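Local coordinates for protein tryptophan decarboxylase 1 (Oryza sativa subsp. japonica, PDB 6KHO) that catalyses the pyridoxal-phosphate-dependent decarboxylation of tryptophan to tryptamine and of 5-hydroxytryptophan to serotonin in rice, working as a homodimer, at residues H329-T334 / R431-V436; A268-T273 / A300-A305; V409-V414 / S491-H496; S327-K330 / C335-C338. One frame throughout, in Å; residues are numbered along the deposited sequence.

Interaction 1. Residues H329-T334 / R431-V436; sequences HKWLMT and RNFALV. With PLP (pyridoxal-5'-phosphate), chain C.
Trp-331 brings CZ2, CH2 and CZ3 of its indole up to the CB atoms of Phe-433 and Ala-434. CZ2 of Trp-331 lies 3.7 Å from CB of Ala-434. On the next corner but one, CZ3 of Trp-331 is 3.9 Å from CB of Phe-433. CH2 sits between them and touches both methyl and methylene. The indole reaches this far because CG of Trp-331 stands anti to its backbone N (chi1 -156°), which swings the ring toward 431-436. Phe-433 answers with CB alone. Its ring leads off elsewhere and crosses the indole obliquely, packing on Ala-302.

The other sides of the indole are also engaged. Tyr-301 stacks with it, and His-404 meets it at a steep angle. Within 431-436, Arg-431 NH1 donates to Phe-433 O at 2.8 Å, on a lone pair in the carbonyl plane, and so braces the turn; its NE forms a salt bridge with Glu-416.

Lys-330, the residue just before Trp-331, departs toward the cofactor on a side chain bent at three torsions. Its NZ is joined to C4A of PLP at 1.4 Å, consistent with the internal aldimine of a PLP enzyme. No hydrogen bond crosses between the two segments. The carbon contacts of the indole are apolar and non-directional, while its one polar atom, NE1, is satisfied by a hydrogen bond to Asp-408.

Interaction 2. Residues A268-T273 / A300-A305; sequences ATVGTT and AYAGSA. With PLP (pyridoxal-5'-phosphate), chain C.
Ala-302 packs its methyl against Val-270 and Gly-271 where two loops follow neighbouring parallel strands, 262-269 and 294-298, of the central sheet. This is the cofactor side of a fold-type I PLP enzyme.

The van der Waals packing is small. CB of Ala-302 lies 3.6 Å from the carbonyl O of Val-270 and 4.0 Å from CA of Gly-271. The one apolar side-chain pair is CG1 of Val-270 with CB of Ala-302, at 4.5 Å. With no side chain on Gly-271, the two backbones come close, 5.2 Å between the CA atoms of Gly-271 and Ala-302. The positive phi of Gly-271 (94°) also suits a residue without a side chain.

Polar contact runs through one water. No direct hydrogen bond joins the loops. The water donates to Val-270 O and to Gly-271 O, and accepts from Ala-302 N.

The cofactor contacts come from both loops. CB of Ala-300 lies over one face of the pyridine ring, 3.5 Å from C2 of PLP. Gly-271 O borders the methyl C2A. Tyr-301 turns its ring into a stack with Phe-104. Thr-273, a PLP-binding residue by similarity, sits beside the phenolic oxygen, with its OG1 3.5 Å from O3 of PLP.

Interaction 3. Residues V409-V414 / S491-H496; sequences VAMAKV and SLQEEH
The peptide group between Glu-494 and Glu-495 is the main flat surface met by Met-411. The thioether sulfur lies over one face of this group: SD of Met-411 is 3.4 Å from N of Glu-495 and 3.5 Å from C of Glu-494. The second flat group is the carboxamide of Gln-493. Its oxygen is approached by the methyl, with CE of Met-411 3.7 Å from OE1 of Gln-493. The same methyl of Met-411 also nears the backbone O of Gln-493, at 3.9 Å from CE.

Met-411 gets there by extending from its helix and then bending at the last torsion (chi3 -64°). The bend drops CE beside Gln-493 while SD stays over the peptide. The two side chains run antiparallel alongside one another. Both ends of the carboxamide are held by other residues: OE1 by Gly-489 N, and NE2 by Pro-98 O. This probably limits its rotation.

No hydrogen bond crosses here. Glu-495 keeps its charged end for Arg-499, in a salt bridge through OE2. A bound calcium ion lies about 4 Å from the Met-411 side chain, nearest atoms.

Glu-494 is the N-cap of helix 495-513, and its backbone N is hydrogen-bonded to His-497. The contact is thus helix packing, with the long helix 386-420 laying one methionine against the N-capped start of the C-terminal helix 495-513.

Interaction 4. Residues S327-K330 / C335-C338; sequences SPHK and CLDC. With PLP (pyridoxal-5'-phosphate), chain C.
His-329 is the tightly packed centre, wedged against Leu-336 and Cys-338. CG of Leu-336 sits over one ring face, 3.9 Å from the centroid of the His-329 ring, as a CH-pi contact. CB of Ser-327 lies at the opposite face. At the edge, Cys-338 N donates to His-329 ND1 at 2.8 Å, with an angle of 162°. The donor is almost exactly in the ring plane, which helps to fix the ring's rotation, with Leu-336 and Ser-327 on its faces. The ring can turn back toward 335-338 because CG stands between the backbone N and the carbonyl carbon (chi1 74°).

Cys-338 O is crowded too. It takes a weak bond from His-329 N at 3.3 Å and abuts CD of Pro-328 at 3.0 Å. SG of Cys-338 packs on the same proline ring.

These segments form the connection between antiparallel strands 323-326 and 339-343, and carry the Ser-Pro-His-Lys sequence with the cofactor lysine of this group II decarboxylase.

The looser side is that of Lys-330, which is partly exposed. It turns away from 335-338 on the cofactor side and makes no contact with it. Asp-337 follows a cis peptide and turns away from 327-330 to face the second subunit, where its OD1 receives a weak hydrogen bond from Arg-383 N of that subunit.

Overall arrangement
Interactions 1, 2 and 4 cluster round the cofactor, with centres 8 to 13 Å apart. Interaction 3 lies farther out, its centre 11 Å from that of interaction 1 and 19 and 20 Å from those of interactions 2 and 4. Along the chain, 268-305 closes first. Interactions 4 and 1 then start from the same helix, 328-331, and share His-329 and Lys-330. The segments of 1 and 3 alternate: the order is 329-334, 409-414, 431-436, 491-496. Ala-300 O probably bonds to Ser-327 N, linking 2 to 4. Tyr-301 OH probably bonds to Ala-434 N, linking 2 to 1. The PLP site is thereby tied to the C-terminal sheet and helices.

Interaction 1. Residues H329-T334 / R431-V436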
# COMPACT_ATOMS: atom_id res chain seq x y z
N HIS A 329 -4.76 4.95 -11.21
CA HIS A 329 -3.56 5.77 -11.09
C HIS A 329 -2.65 5.68 -12.31
O HIS A 329 -1.60 6.33 -12.33
CB HIS A 329 -2.78 5.45 -9.79
CG HIS A 329 -2.04 4.14 -9.79
ND1 HIS A 329 -2.11 3.26 -8.73
CD2 HIS A 329 -1.15 3.60 -10.67
CE1 HIS A 329 -1.32 2.22 -8.97
NE2 HIS A 329 -0.73 2.40 -10.14
N LYS A 330 -3.04 4.93 -13.33
CA LYS A 330 -2.38 5.06 -14.63
C LYS A 330 -3.10 6.11 -15.45
O LYS A 330 -2.66 7.26 -15.49
CB LYS A 330 -2.36 3.72 -15.37
CG LYS A 330 -1.54 2.67 -14.67
CD LYS A 330 -0.20 2.50 -15.31
CE LYS A 330 0.21 1.05 -15.23
NZ LYS A 330 1.61 0.93 -14.81
N TRP A 331 -4.24 5.75 -16.03
CA TRP A 331 -4.87 6.56 -17.07
C TRP A 331 -6.24 7.11 -16.66
O TRP A 331 -7.06 7.43 -17.52
CB TRP A 331 -5.00 5.71 -18.35
CG TRP A 331 -5.08 6.47 -19.65
CD1 TRP A 331 -4.96 7.83 -19.84
CD2 TRP A 331 -5.30 5.90 -20.94
NE1 TRP A 331 -5.10 8.13 -21.18
CE2 TRP A 331 -5.32 6.97 -21.87
CE3 TRP A 331 -5.49 4.59 -21.41
CZ2 TRP A 331 -5.51 6.75 -23.24
CZ3 TRP A 331 -5.69 4.38 -22.76
CH2 TRP A 331 -5.69 5.46 -23.66
N LEU A 332 -6.52 7.26 -15.36
CA LEU A 332 -7.82 7.82 -14.99
C LEU A 332 -7.68 8.95 -13.97
O LEU A 332 -8.52 9.12 -13.07
CB LEU A 332 -8.76 6.72 -14.48
CG LEU A 332 -10.25 6.99 -14.70
CD1 LEU A 332 -10.56 7.00 -16.19
CD2 LEU A 332 -11.12 5.98 -13.95
N MET A 333 -6.61 9.75 -14.10
CA MET A 333 -6.47 11.05 -13.42
C MET A 333 -6.56 10.96 -11.90
O MET A 333 -6.97 11.92 -11.25
CB MET A 333 -7.50 12.06 -13.94
CG MET A 333 -7.15 12.61 -15.31
SD MET A 333 -8.46 13.64 -15.98
CE MET A 333 -9.64 12.40 -16.38
N THR A 334 -6.17 9.82 -11.34
CA THR A 334 -6.19 9.61 -9.89
C THR A 334 -4.77 9.34 -9.44
O THR A 334 -4.15 8.37 -9.88
CB THR A 334 -7.10 8.43 -9.54
OG1 THR A 334 -8.44 8.66 -10.04
CG2 THR A 334 -7.17 8.23 -8.05
N ARG A 431 -1.10 0.43 -33.17
CA ARG A 431 -1.37 1.21 -31.96
C ARG A 431 -2.81 0.98 -31.53
O ARG A 431 -3.74 1.31 -32.27
CB ARG A 431 -1.10 2.70 -32.21
CG ARG A 431 -1.47 3.64 -31.04
CD ARG A 431 -1.79 5.06 -31.53
NE ARG A 431 -2.82 5.03 -32.57
CZ ARG A 431 -4.11 4.83 -32.33
NH1 ARG A 431 -4.55 4.66 -31.09
NH2 ARG A 431 -4.97 4.80 -33.34
N ASN A 432 -3.00 0.42 -30.33
CA ASN A 432 -4.34 0.20 -29.80
C ASN A 432 -4.83 1.34 -28.91
O ASN A 432 -6.04 1.62 -28.88
CB ASN A 432 -4.39 -1.10 -28.99
CG ASN A 432 -4.22 -2.33 -29.85
OD1 ASN A 432 -4.88 -2.46 -30.88
ND2 ASN A 432 -3.33 -3.24 -29.45
N PHE A 433 -3.93 2.00 -28.19
CA PHE A 433 -4.34 3.01 -27.21
C PHE A 433 -3.53 4.28 -27.40
O PHE A 433 -3.56 4.87 -28.48
CB PHE A 433 -4.22 2.41 -25.81
CG PHE A 433 -4.98 1.10 -25.66
CD1 PHE A 433 -6.37 1.10 -25.61
CD2 PHE A 433 -4.31 -0.11 -25.64
CE1 PHE A 433 -7.07 -0.10 -25.50
CE2 PHE A 433 -5.00 -1.31 -25.53
CZ PHE A 433 -6.38 -1.31 -25.46
N ALA A 434 -2.81 4.74 -26.37
CA ALA A 434 -2.07 6.00 -26.47
C ALA A 434 -0.56 5.78 -26.46
O ALA A 434 0.19 6.73 -26.20
CB ALA A 434 -2.48 6.96 -25.35
N LEU A 435 -0.10 4.57 -26.74
CA LEU A 435 1.31 4.25 -26.82
C LEU A 435 1.66 3.90 -28.26
O LEU A 435 0.98 3.09 -28.90
CB LEU A 435 1.67 3.09 -25.89
CG LEU A 435 3.04 2.41 -26.08
CD1 LEU A 435 4.16 3.22 -25.43
CD2 LEU A 435 3.01 0.99 -25.54
N VAL A 436 2.73 4.52 -28.77
CA VAL A 436 3.24 4.25 -30.11
C VAL A 436 4.62 3.64 -29.97
O VAL A 436 5.49 4.20 -29.29
CB VAL A 436 3.29 5.53 -30.97
CG1 VAL A 436 3.99 5.24 -32.29
CG2 VAL A 436 1.91 6.08 -31.20
N1 PLP C . 0.57 -4.59 -15.31
C2 PLP C . 0.42 -3.70 -16.36
C2A PLP C . -0.20 -4.11 -17.66
C3 PLP C . 0.85 -2.39 -16.21
O3 PLP C . 0.70 -1.51 -17.25
C4 PLP C . 1.42 -1.96 -15.01
C4A PLP C . 1.53 -0.50 -14.72
C5 PLP C . 1.57 -2.86 -13.97
C6 PLP C . 1.15 -4.18 -14.12
C5A PLP C . 2.22 -2.35 -12.69
O4P PLP C . 2.07 -3.22 -11.60
P PLP C . 2.14 -2.67 -10.07
O1P PLP C . 3.35 -1.80 -9.88
O2P PLP C . 2.17 -3.88 -9.17
O3P PLP C . 0.92 -1.81 -9.74

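Interaction 2. Residues A268-T273 / A300-A305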
# COMPACT_ATOMS: atom_id res chain seq x y z
N ALA A 268 -4.41 -13.12 -18.23
CA ALA A 268 -4.55 -12.48 -19.53
C ALA A 268 -4.38 -10.98 -19.36
O ALA A 268 -4.88 -10.40 -18.39
CB ALA A 268 -5.92 -12.77 -20.15
N THR A 269 -3.66 -10.34 -20.29
CA THR A 269 -3.39 -8.91 -20.20
C THR A 269 -4.07 -8.17 -21.34
O THR A 269 -3.90 -8.55 -22.51
CB THR A 269 -1.89 -8.62 -20.21
OG1 THR A 269 -1.27 -9.26 -19.09
CG2 THR A 269 -1.62 -7.09 -20.10
N VAL A 270 -4.81 -7.12 -21.01
CA VAL A 270 -5.35 -6.19 -21.99
C VAL A 270 -4.52 -4.91 -21.90
O VAL A 270 -4.69 -4.11 -20.97
CB VAL A 270 -6.84 -5.91 -21.76
CG1 VAL A 270 -7.35 -4.87 -22.76
CG2 VAL A 270 -7.63 -7.21 -21.88
N GLY A 271 -3.61 -4.72 -22.86
CA GLY A 271 -2.73 -3.56 -22.85
C GLY A 271 -1.39 -3.85 -22.20
O GLY A 271 -1.07 -3.30 -21.14
N THR A 272 -0.57 -4.69 -22.82
CA THR A 272 0.69 -5.07 -22.20
C THR A 272 1.62 -3.87 -22.09
O THR A 272 1.52 -2.90 -22.84
CB THR A 272 1.40 -6.17 -23.01
OG1 THR A 272 1.70 -5.66 -24.31
CG2 THR A 272 0.54 -7.44 -23.12
N THR A 273 2.57 -3.98 -21.16
CA THR A 273 3.45 -2.85 -20.85
C THR A 273 4.38 -2.54 -22.02
O THR A 273 4.63 -1.36 -22.33
CB THR A 273 4.26 -3.17 -19.60
OG1 THR A 273 3.37 -3.38 -18.49
CG2 THR A 273 5.19 -2.01 -19.26
N ALA A 300 -4.27 -3.01 -16.25
CA ALA A 300 -3.81 -1.93 -15.38
C ALA A 300 -3.86 -0.58 -16.06
O ALA A 300 -4.30 0.41 -15.46
CB ALA A 300 -2.38 -2.23 -14.91
N TYR A 301 -3.40 -0.51 -17.31
CA TYR A 301 -3.36 0.73 -18.08
C TYR A 301 -4.60 0.89 -18.95
O TYR A 301 -5.36 1.86 -18.81
CB TYR A 301 -2.10 0.76 -18.95
CG TYR A 301 -2.11 1.78 -20.06
CD1 TYR A 301 -1.95 3.15 -19.79
CD2 TYR A 301 -2.24 1.38 -21.38
CE1 TYR A 301 -1.95 4.08 -20.82
CE2 TYR A 301 -2.25 2.30 -22.41
CZ TYR A 301 -2.09 3.64 -22.13
OH TYR A 301 -2.09 4.55 -23.17
N ALA A 302 -4.82 -0.05 -19.86
CA ALA A 302 -5.84 0.12 -20.89
C ALA A 302 -7.26 -0.05 -20.36
O ALA A 302 -8.20 0.31 -21.07
CB ALA A 302 -5.58 -0.84 -22.04
N GLY A 303 -7.44 -0.61 -19.17
CA GLY A 303 -8.78 -0.69 -18.60
C GLY A 303 -9.51 0.64 -18.59
O GLY A 303 -10.71 0.70 -18.87
N SER A 304 -8.79 1.73 -18.29
CA SER A 304 -9.44 3.05 -18.25
C SER A 304 -10.05 3.43 -19.59
O SER A 304 -11.08 4.11 -19.62
CB SER A 304 -8.45 4.13 -17.80
OG SER A 304 -8.02 3.91 -16.48
N ALA A 305 -9.42 3.02 -20.70
CA ALA A 305 -9.98 3.36 -22.01
C ALA A 305 -11.30 2.66 -22.27
O ALA A 305 -12.07 3.10 -23.14
CB ALA A 305 -8.97 3.01 -23.11
N1 PLP C . 0.57 -4.59 -15.31
C2 PLP C . 0.42 -3.70 -16.36
C2A PLP C . -0.20 -4.11 -17.66
C3 PLP C . 0.85 -2.39 -16.21
O3 PLP C . 0.70 -1.51 -17.25
C4 PLP C . 1.42 -1.96 -15.01
C4A PLP C . 1.53 -0.50 -14.72
C5 PLP C . 1.57 -2.86 -13.97
C6 PLP C . 1.15 -4.18 -14.12
C5A PLP C . 2.22 -2.35 -12.69
O4P PLP C . 2.07 -3.22 -11.60
P PLP C . 2.14 -2.67 -10.07
O1P PLP C . 3.35 -1.80 -9.88
O2P PLP C . 2.17 -3.88 -9.17
O3P PLP C . 0.92 -1.81 -9.74
O HOH W 1 -3.11 -2.41 -19.43

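Interaction 3. Residues V409-V414 / S491-H496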
# COMPACT_ATOMS: atom_id res chain seq x y z
N VAL A 409 -5.69 9.55 -27.02
CA VAL A 409 -5.56 8.63 -28.15
C VAL A 409 -5.37 9.41 -29.44
O VAL A 409 -4.56 9.04 -30.30
CB VAL A 409 -6.79 7.70 -28.21
CG1 VAL A 409 -6.89 7.04 -29.57
CG2 VAL A 409 -6.71 6.65 -27.09
N ALA A 410 -6.08 10.54 -29.58
CA ALA A 410 -5.97 11.34 -30.79
C ALA A 410 -4.60 11.99 -30.91
O ALA A 410 -4.05 12.07 -32.02
CB ALA A 410 -7.09 12.38 -30.83
N MET A 411 -4.02 12.45 -29.80
CA MET A 411 -2.63 12.91 -29.82
C MET A 411 -1.69 11.78 -30.23
O MET A 411 -0.77 12.00 -31.03
CB MET A 411 -2.21 13.47 -28.46
CG MET A 411 -2.86 14.79 -28.06
SD MET A 411 -1.92 15.68 -26.78
CE MET A 411 -2.03 14.56 -25.39
N ALA A 412 -1.89 10.58 -29.69
CA ALA A 412 -1.07 9.44 -30.09
C ALA A 412 -1.22 9.14 -31.58
O ALA A 412 -0.24 8.75 -32.24
CB ALA A 412 -1.43 8.20 -29.26
N LYS A 413 -2.42 9.30 -32.12
CA LYS A 413 -2.62 9.06 -33.55
C LYS A 413 -1.89 10.11 -34.38
O LYS A 413 -1.36 9.78 -35.45
CB LYS A 413 -4.11 9.04 -33.89
CG LYS A 413 -4.43 8.21 -35.12
CD LYS A 413 -5.83 8.50 -35.66
CE LYS A 413 -6.03 7.86 -37.03
NZ LYS A 413 -5.04 8.37 -38.03
N VAL A 414 -1.85 11.36 -33.91
CA VAL A 414 -1.04 12.38 -34.57
C VAL A 414 0.41 11.94 -34.64
O VAL A 414 1.04 12.00 -35.71
CB VAL A 414 -1.20 13.73 -33.84
CG1 VAL A 414 -0.06 14.67 -34.20
CG2 VAL A 414 -2.54 14.38 -34.19
N SER A 491 -0.39 14.53 -17.82
CA SER A 491 -1.58 15.38 -17.68
C SER A 491 -1.34 16.81 -18.18
O SER A 491 -2.26 17.44 -18.73
CB SER A 491 -2.05 15.39 -16.22
OG SER A 491 -2.56 14.11 -15.87
N LEU A 492 -0.13 17.35 -18.00
CA LEU A 492 0.16 18.70 -18.48
C LEU A 492 0.42 18.76 -19.99
O LEU A 492 0.55 19.86 -20.54
CB LEU A 492 1.36 19.27 -17.72
CG LEU A 492 1.03 19.63 -16.27
CD1 LEU A 492 2.27 20.08 -15.49
CD2 LEU A 492 -0.06 20.69 -16.25
N GLN A 493 0.48 17.61 -20.66
CA GLN A 493 0.94 17.54 -22.04
C GLN A 493 -0.18 17.90 -23.01
O GLN A 493 -1.30 17.40 -22.89
CB GLN A 493 1.47 16.13 -22.30
CG GLN A 493 1.64 15.72 -23.74
CD GLN A 493 2.05 14.28 -23.82
OE1 GLN A 493 1.30 13.43 -24.30
NE2 GLN A 493 3.24 13.98 -23.31
N GLU A 494 0.12 18.79 -23.96
CA GLU A 494 -0.80 19.19 -25.01
C GLU A 494 -0.27 18.74 -26.37
O GLU A 494 0.85 18.24 -26.49
CB GLU A 494 -1.01 20.71 -24.99
CG GLU A 494 -1.90 21.20 -23.86
CD GLU A 494 -1.83 22.71 -23.66
OE1 GLU A 494 -1.45 23.43 -24.62
OE2 GLU A 494 -2.15 23.19 -22.55
N GLU A 495 -1.10 18.92 -27.40
CA GLU A 495 -0.73 18.44 -28.73
C GLU A 495 0.59 19.05 -29.20
O GLU A 495 1.41 18.35 -29.81
CB GLU A 495 -1.84 18.73 -29.75
CG GLU A 495 -1.54 18.12 -31.11
CD GLU A 495 -2.61 18.41 -32.16
OE1 GLU A 495 -3.79 18.08 -31.92
OE2 GLU A 495 -2.26 18.96 -33.22
N HIS A 496 0.83 20.33 -28.90
CA HIS A 496 2.04 20.95 -29.42
C HIS A 496 3.30 20.35 -28.79
O HIS A 496 4.36 20.34 -29.42
CB HIS A 496 1.99 22.47 -29.24
CG HIS A 496 2.04 22.93 -27.81
ND1 HIS A 496 3.22 23.06 -27.12
CD2 HIS A 496 1.06 23.31 -26.96
CE1 HIS A 496 2.96 23.50 -25.90
NE2 HIS A 496 1.66 23.65 -25.78

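Interaction 4. Residues S327-K330 / C335-C338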
# COMPACT_ATOMS: atom_id res chain seq x y z
N SER A 327 -5.92 0.11 -13.03
CA SER A 327 -5.36 1.13 -12.16
C SER A 327 -5.80 2.52 -12.61
O SER A 327 -5.28 3.04 -13.61
CB SER A 327 -3.83 1.04 -12.12
OG SER A 327 -3.44 -0.15 -11.46
N PRO A 328 -6.74 3.14 -11.92
CA PRO A 328 -7.00 4.56 -12.16
C PRO A 328 -5.74 5.40 -12.00
O PRO A 328 -5.64 6.45 -12.63
CB PRO A 328 -8.05 4.92 -11.10
CG PRO A 328 -8.76 3.62 -10.85
CD PRO A 328 -7.68 2.56 -10.94
N HIS A 329 -4.76 4.95 -11.21
CA HIS A 329 -3.56 5.77 -11.09
C HIS A 329 -2.65 5.68 -12.31
O HIS A 329 -1.60 6.33 -12.33
CB HIS A 329 -2.78 5.45 -9.79
CG HIS A 329 -2.04 4.14 -9.79
ND1 HIS A 329 -2.11 3.26 -8.73
CD2 HIS A 329 -1.15 3.60 -10.67
CE1 HIS A 329 -1.32 2.22 -8.97
NE2 HIS A 329 -0.73 2.40 -10.14
N LYS A 330 -3.04 4.93 -13.33
CA LYS A 330 -2.38 5.06 -14.63
C LYS A 330 -3.10 6.11 -15.45
O LYS A 330 -2.66 7.26 -15.49
CB LYS A 330 -2.36 3.72 -15.37
CG LYS A 330 -1.54 2.67 -14.67
CD LYS A 330 -0.20 2.50 -15.31
CE LYS A 330 0.21 1.05 -15.23
NZ LYS A 330 1.61 0.93 -14.81
N CYS A 335 -4.23 10.19 -8.56
CA CYS A 335 -2.83 10.03 -8.17
C CYS A 335 -2.60 8.69 -7.46
O CYS A 335 -3.52 8.11 -6.85
CB CYS A 335 -2.39 11.19 -7.26
SG CYS A 335 -3.37 11.39 -5.71
N LEU A 336 -1.36 8.19 -7.53
CA LEU A 336 -1.01 6.95 -6.85
C LEU A 336 -1.28 7.06 -5.35
O LEU A 336 -1.20 8.15 -4.77
CB LEU A 336 0.47 6.61 -7.09
CG LEU A 336 0.87 5.96 -8.43
CD1 LEU A 336 0.93 6.95 -9.59
CD2 LEU A 336 2.21 5.24 -8.27
N ASP A 337 -1.62 5.93 -4.70
CA ASP A 337 -1.89 4.62 -5.32
C ASP A 337 -3.40 4.39 -5.45
O ASP A 337 -4.18 4.82 -4.58
CB ASP A 337 -1.31 3.46 -4.50
CG ASP A 337 0.03 3.78 -3.86
OD1 ASP A 337 0.96 4.16 -4.59
OD2 ASP A 337 0.15 3.65 -2.61
N CYS A 338 -3.80 3.70 -6.52
CA CYS A 338 -5.20 3.37 -6.73
C CYS A 338 -5.35 2.27 -7.78
O CYS A 338 -5.35 2.56 -8.98
CB CYS A 338 -5.98 4.62 -7.15
SG CYS A 338 -7.79 4.32 -7.27
N1 PLP C . 0.57 -4.59 -15.31
C2 PLP C . 0.42 -3.70 -16.36
C2A PLP C . -0.20 -4.11 -17.66
C3 PLP C . 0.85 -2.39 -16.21
O3 PLP C . 0.70 -1.51 -17.25
C4 PLP C . 1.42 -1.96 -15.01
C4A PLP C . 1.53 -0.50 -14.72
C5 PLP C . 1.57 -2.86 -13.97
C6 PLP C . 1.15 -4.18 -14.12
C5A PLP C . 2.22 -2.35 -12.69
O4P PLP C . 2.07 -3.22 -11.60
P PLP C . 2.14 -2.67 -10.07
O1P PLP C . 3.35 -1.80 -9.88
O2P PLP C . 2.17 -3.88 -9.17
O3P PLP C . 0.92 -1.81 -9.74